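Local coordinates for protein N-acyl-D-glutamate deacylase (Bordetella bronchiseptica, PDB 3GIP) that catalyses the zinc-dependent hydrolysis of N-acyl-D-glutamate to D-glutamate and a carboxylate, as a deacylase of the amidohydrolase superfamily, at residues V144-A147 and N148-A152; E165-A168 and M169-M172; S314-L318 and A319-A323. All coordinates share one frame; numbering follows the deposited sequence.

Interaction 1 of 3, residues V144-A147 and N148-A152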
# COMPACT_ATOMS: atom_id res chain seq x y z
N VAL A 144 -7.90 8.30 -5.59
CA VAL A 144 -8.44 8.24 -6.94
C VAL A 144 -7.23 8.28 -7.87
O VAL A 144 -6.34 9.10 -7.70
CB VAL A 144 -9.39 9.42 -7.25
CG1 VAL A 144 -8.69 10.73 -6.98
CG2 VAL A 144 -9.85 9.35 -8.70
N GLY A 145 -7.21 7.37 -8.84
CA GLY A 145 -6.08 7.30 -9.76
C GLY A 145 -6.07 8.31 -10.89
O GLY A 145 -7.08 8.52 -11.56
N HIS A 146 -4.91 8.92 -11.10
CA HIS A 146 -4.73 9.89 -12.17
C HIS A 146 -4.97 9.21 -13.52
O HIS A 146 -5.48 9.83 -14.45
CB HIS A 146 -3.31 10.48 -12.09
CG HIS A 146 -2.90 11.25 -13.31
ND1 HIS A 146 -3.61 12.32 -13.80
CD2 HIS A 146 -1.82 11.12 -14.12
CE1 HIS A 146 -2.99 12.82 -14.86
NE2 HIS A 146 -1.90 12.11 -15.07
N ALA A 147 -4.60 7.94 -13.63
CA ALA A 147 -4.82 7.22 -14.88
C ALA A 147 -6.33 7.16 -15.12
O ALA A 147 -6.79 7.39 -16.24
CB ALA A 147 -4.24 5.82 -14.80
N ASN A 148 -7.08 6.86 -14.07
CA ASN A 148 -8.54 6.79 -14.17
C ASN A 148 -9.09 8.13 -14.62
O ASN A 148 -9.96 8.19 -15.49
CB ASN A 148 -9.16 6.43 -12.81
CG ASN A 148 -8.99 4.98 -12.45
OD1 ASN A 148 -9.95 4.21 -12.44
ND2 ASN A 148 -7.76 4.59 -12.16
N LEU A 149 -8.58 9.21 -14.03
CA LEU A 149 -9.04 10.54 -14.38
C LEU A 149 -8.83 10.82 -15.86
O LEU A 149 -9.75 11.28 -16.54
CB LEU A 149 -8.32 11.60 -13.54
CG LEU A 149 -8.59 11.52 -12.03
CD1 LEU A 149 -7.81 12.61 -11.32
CD2 LEU A 149 -10.08 11.66 -11.75
N ARG A 150 -7.63 10.53 -16.36
CA ARG A 150 -7.34 10.74 -17.77
C ARG A 150 -8.21 9.86 -18.66
O ARG A 150 -8.77 10.33 -19.66
CB ARG A 150 -5.87 10.45 -18.08
CG ARG A 150 -4.98 11.68 -18.11
CD ARG A 150 -3.69 11.42 -18.86
NE ARG A 150 -2.99 12.67 -19.15
CZ ARG A 150 -2.62 13.07 -20.36
NH1 ARG A 150 -2.88 12.31 -21.42
NH2 ARG A 150 -2.02 14.24 -20.53
N LEU A 151 -8.32 8.59 -18.31
CA LEU A 151 -9.11 7.65 -19.12
C LEU A 151 -10.60 7.95 -19.09
O LEU A 151 -11.33 7.56 -20.00
CB LEU A 151 -8.88 6.22 -18.64
CG LEU A 151 -7.44 5.71 -18.75
CD1 LEU A 151 -7.33 4.35 -18.10
CD2 LEU A 151 -7.01 5.65 -20.22
N ALA A 152 -11.05 8.64 -18.05
CA ALA A 152 -12.46 8.98 -17.92
C ALA A 152 -12.81 10.33 -18.53
O ALA A 152 -13.95 10.56 -18.95
CB ALA A 152 -12.85 8.97 -16.44

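Interaction 2 of 3, residues E165-A168 and M169-M172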
# COMPACT_ATOMS: atom_id res chain seq x y z
N GLU A 165 -10.83 19.54 -20.54
CA GLU A 165 -10.51 18.21 -20.03
C GLU A 165 -9.74 18.31 -18.72
O GLU A 165 -9.95 17.51 -17.81
CB GLU A 165 -9.69 17.43 -21.07
CG GLU A 165 -10.48 17.13 -22.34
CD GLU A 165 -9.63 16.50 -23.43
OE1 GLU A 165 -8.47 16.91 -23.60
OE2 GLU A 165 -10.14 15.60 -24.14
N GLN A 166 -8.85 19.30 -18.62
CA GLN A 166 -8.09 19.50 -17.39
C GLN A 166 -9.07 19.83 -16.28
O GLN A 166 -8.97 19.31 -15.17
CB GLN A 166 -7.09 20.64 -17.56
CG GLN A 166 -6.32 21.02 -16.29
CD GLN A 166 -5.37 19.92 -15.82
OE1 GLN A 166 -4.68 19.31 -16.63
NE2 GLN A 166 -5.33 19.69 -14.51
N GLN A 167 -10.04 20.70 -16.58
CA GLN A 167 -11.02 21.07 -15.57
C GLN A 167 -11.91 19.88 -15.22
O GLN A 167 -12.34 19.73 -14.07
CB GLN A 167 -11.88 22.24 -16.06
CG GLN A 167 -12.77 22.85 -14.98
CD GLN A 167 -11.97 23.33 -13.78
OE1 GLN A 167 -11.03 24.11 -13.92
NE2 GLN A 167 -12.35 22.86 -12.59
N ALA A 168 -12.19 19.03 -16.20
CA ALA A 168 -13.02 17.85 -15.96
C ALA A 168 -12.32 16.92 -14.99
O ALA A 168 -12.94 16.37 -14.08
CB ALA A 168 -13.29 17.13 -17.27
N MET A 169 -11.01 16.73 -15.17
CA MET A 169 -10.26 15.86 -14.28
C MET A 169 -10.23 16.46 -12.87
O MET A 169 -10.34 15.73 -11.88
CB MET A 169 -8.84 15.66 -14.80
CG MET A 169 -8.77 14.85 -16.10
SD MET A 169 -7.10 14.33 -16.55
CE MET A 169 -6.51 15.80 -17.37
N GLN A 170 -10.10 17.78 -12.79
CA GLN A 170 -10.08 18.43 -11.49
C GLN A 170 -11.45 18.31 -10.81
O GLN A 170 -11.52 18.07 -9.61
CB GLN A 170 -9.68 19.90 -11.64
CG GLN A 170 -8.17 20.07 -11.81
CD GLN A 170 -7.75 21.50 -12.05
OE1 GLN A 170 -8.34 22.44 -11.51
NE2 GLN A 170 -6.71 21.68 -12.85
N ASP A 171 -12.52 18.45 -11.59
CA ASP A 171 -13.86 18.33 -11.03
C ASP A 171 -14.13 16.90 -10.57
O ASP A 171 -14.78 16.68 -9.55
CB ASP A 171 -14.92 18.75 -12.05
CG ASP A 171 -14.89 20.24 -12.33
OD1 ASP A 171 -14.40 21.01 -11.47
OD2 ASP A 171 -15.38 20.66 -13.41
N MET A 172 -13.62 15.93 -11.33
CA MET A 172 -13.79 14.52 -10.98
C MET A 172 -13.03 14.26 -9.68
O MET A 172 -13.51 13.54 -8.80
CB MET A 172 -13.24 13.61 -12.08
CG MET A 172 -14.03 13.66 -13.38
SD MET A 172 -13.39 12.47 -14.58
CE MET A 172 -14.26 11.01 -14.09

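Interaction 3 of 3, residues S314-L318 and A319-A323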
# COMPACT_ATOMS: atom_id res chain seq x y z
N SER A 314 4.10 -18.75 -15.84
CA SER A 314 4.23 -18.13 -14.53
C SER A 314 5.33 -18.86 -13.76
O SER A 314 5.37 -20.09 -13.75
CB SER A 314 2.91 -18.22 -13.76
OG SER A 314 1.92 -17.41 -14.38
N GLY A 315 6.22 -18.09 -13.14
CA GLY A 315 7.30 -18.68 -12.37
C GLY A 315 8.58 -18.91 -13.15
O GLY A 315 9.62 -19.23 -12.57
N GLU A 316 8.51 -18.75 -14.46
CA GLU A 316 9.66 -18.97 -15.33
C GLU A 316 10.45 -17.70 -15.65
O GLU A 316 9.91 -16.59 -15.60
CB GLU A 316 9.20 -19.63 -16.64
CG GLU A 316 8.56 -21.00 -16.42
CD GLU A 316 8.08 -21.66 -17.70
OE1 GLU A 316 8.21 -21.06 -18.79
OE2 GLU A 316 7.56 -22.79 -17.62
N TYR A 317 11.73 -17.87 -15.97
CA TYR A 317 12.61 -16.76 -16.33
C TYR A 317 12.42 -16.42 -17.80
O TYR A 317 12.33 -17.32 -18.64
CB TYR A 317 14.08 -17.13 -16.12
CG TYR A 317 14.52 -17.23 -14.69
CD1 TYR A 317 14.39 -16.16 -13.81
CD2 TYR A 317 15.11 -18.40 -14.21
CE1 TYR A 317 14.84 -16.23 -12.49
CE2 TYR A 317 15.57 -18.49 -12.89
CZ TYR A 317 15.43 -17.41 -12.04
OH TYR A 317 15.87 -17.49 -10.74
N LEU A 318 12.39 -15.13 -18.11
CA LEU A 318 12.23 -14.68 -19.49
C LEU A 318 13.31 -15.28 -20.39
O LEU A 318 13.03 -15.67 -21.52
CB LEU A 318 12.29 -13.15 -19.55
CG LEU A 318 12.18 -12.51 -20.95
CD1 LEU A 318 10.81 -12.83 -21.54
CD2 LEU A 318 12.38 -11.01 -20.84
N ALA A 319 14.54 -15.36 -19.89
CA ALA A 319 15.63 -15.91 -20.69
C ALA A 319 15.42 -17.38 -21.03
O ALA A 319 15.77 -17.83 -22.12
CB ALA A 319 16.97 -15.73 -19.98
N ASP A 320 14.84 -18.14 -20.09
CA ASP A 320 14.58 -19.56 -20.32
C ASP A 320 13.46 -19.73 -21.33
O ASP A 320 13.51 -20.62 -22.18
CB ASP A 320 14.19 -20.27 -19.02
CG ASP A 320 15.36 -20.42 -18.06
OD1 ASP A 320 16.52 -20.22 -18.47
OD2 ASP A 320 15.10 -20.76 -16.88
N ILE A 321 12.44 -18.88 -21.23
CA ILE A 321 11.31 -18.94 -22.15
C ILE A 321 11.80 -18.64 -23.56
O ILE A 321 11.50 -19.37 -24.51
CB ILE A 321 10.23 -17.92 -21.76
CG1 ILE A 321 9.67 -18.27 -20.38
CG2 ILE A 321 9.13 -17.90 -22.81
CD1 ILE A 321 8.79 -17.18 -19.77
N ALA A 322 12.57 -17.56 -23.70
CA ALA A 322 13.10 -17.16 -25.00
C ALA A 322 13.97 -18.26 -25.61
O ALA A 322 13.85 -18.57 -26.80
CB ALA A 322 13.91 -15.88 -24.85
N ALA A 323 14.84 -18.85 -24.80
CA ALA A 323 15.72 -19.90 -25.29
C ALA A 323 14.90 -21.10 -25.79
O ALA A 323 15.22 -21.70 -26.81
CB ALA A 323 16.67 -20.34 -24.19
O HOH W 1 12.46 -20.68 -16.14

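Interaction 1 of 3, residues V144-A147 and N148-A152
V144 and L149 meet at about a right angle, one methyl of each doing the touching: V144 CG2 lies 3.8 Å from L149 CD2. With its CG anti to the carbonyl carbon (chi1 -63°), L149 runs beside its own backbone N and back toward the end of the strand, which carries CD2 to the valine. Branched V144 suits the end of a strand and L149 the inner face of a helix, and both also pack on helix 163-179, through L173 and M172.

H146 and R150, one turn apart, lie side by side and point the same way. The aliphatic part of the arginine runs beside the H146 ring, while ring and guanidinium planes stand 75° apart. The extended chain of R150 carries its charge onward to a salt bridge with E200 on helix 198-210, and NH1 also bonds to the carbonyl of A159, so the buried guanidinium is well satisfied.

This is where strand 139-145 of the TIM barrel characteristic of the superfamily turns directly into helix 146-153, with G145 as N-cap; compact glycine suits this tight passage from strand to helix. The side chain of A147 is about 11 Å from the bound zinc. G145 O accepts L149 N at 3.0 Å, in the carbonyl plane. R150 N follows to H146 O at 3.0 Å. One residue further on, L151 N bonds to A147 O at 2.8 Å. The side chain of L151 also comes close over that carbonyl, its CG 3.1 Å from A147 O.

Interaction 2 of 3, residues E165-A168 and M169-M172
Q167 and D171, one turn apart on the outer side of helix 163-179, share a side-chain hydrogen bond. Q167 NE2 donates to D171 OD1 at 3.0 Å with an N-H...O angle of 153°. The acceptor lies practically in the glutamine's amide plane, whereas the donor comes from above the carboxylate, 47° out of its plane. The glutamine reaches forward because CG stands anti to its backbone N (chi1 -170°) and the chain then bends at chi2. Long, flexible Q167 and short, charged D171 are both at home on this exposed face.

Backbone bonds form the second group, all of the i to i+4 kind that defines an alpha helix: M169 N to E165 O and M172 N to A168 O at 2.9 Å, with Q170 N to Q166 O and D171 N to Q167 O between them. The helix is amphipathic and belongs to the outer layer of the TIM barrel, packing against helices 146-153 and 198-210. Polar partners of the first turn lie beyond it: E165 OE1 takes the backbone N of T162, close to the helix start, and Q166 NE2 bonds to the carbonyl of E200.

Contacts of the methionines make the third group. M169, bent at chi3, brings CE to 4.0 Å from Q166 OE1, and the two side chains cross at about a right angle. M172 CG makes a tight approach to A168 O, at 3.0 Å. Unbranched methionines can bend to fit a helix-helix interface: M169 touches R150 and M172 touches L149.

Interaction 3 of 3, residues S314-L318 and A319-A323
This is a helix N-terminal contact, in which the loop after strand 303-307 enters helix 318-325 and its last residues touch the first turn, about 29 Å from the centre of the chain. Y317 is the N-cap residue. Its carbonyl oxygen accepts I321 N at 3.0 Å, nearly in line with the C=O bond, and takes a weak bond from D320 N as well; A322 N then bonds to L318 O at 2.9 Å.

Y317 and D320 lie side by side, pointing the same way. D320 OD2 sits in the ring plane at the tyrosine's edge, 3.6 Å from Y317 CD2, with ring and carboxylate planes 80° apart. A water links the pair, accepting from Y317 N and donating to D320 OD2 at 2.7 Å. An aspartate here suits a helix N-terminus, where the helix dipole should stabilise its negative charge, while the tyrosine hydroxyl is bonded to R303.

E316 and I321 cross at about a right angle. With CG1 beside its backbone N (chi1 -64°), I321 reaches back past Y317 O toward E316, putting CG1 3.5 Å from E316 OE1 and CD1 4.0 Å from E316 CB. That carboxylate forms a salt bridge with R324, further along the same helix. Apolar, buried L318 packs on K329 and L336 of helix 329-336.

How the interactions relate
Along the chain the three come in series. Interactions 1 and 2 are neighbours, their centres 10 Å apart, on the consecutive helices 146-153 and 163-179. They touch directly: A152 CB packs 3.4 Å from M172 CE, and R150 CG lies 3.7 Å from M169 SD, so the second helix covers the first, whose first turn, at the C-terminal end of strand 139-145, lies near the zinc. E200 on helix 198-210 is a common partner, meeting R150 and Q166. Interaction 3 stands apart, with centres 33 Å from interaction 1 and 43 Å from interaction 2. Interaction 2 thus sits on an outer barrel helix, interaction 1 between that helix and the barrel strand, and interaction 3 in a distant outlying part.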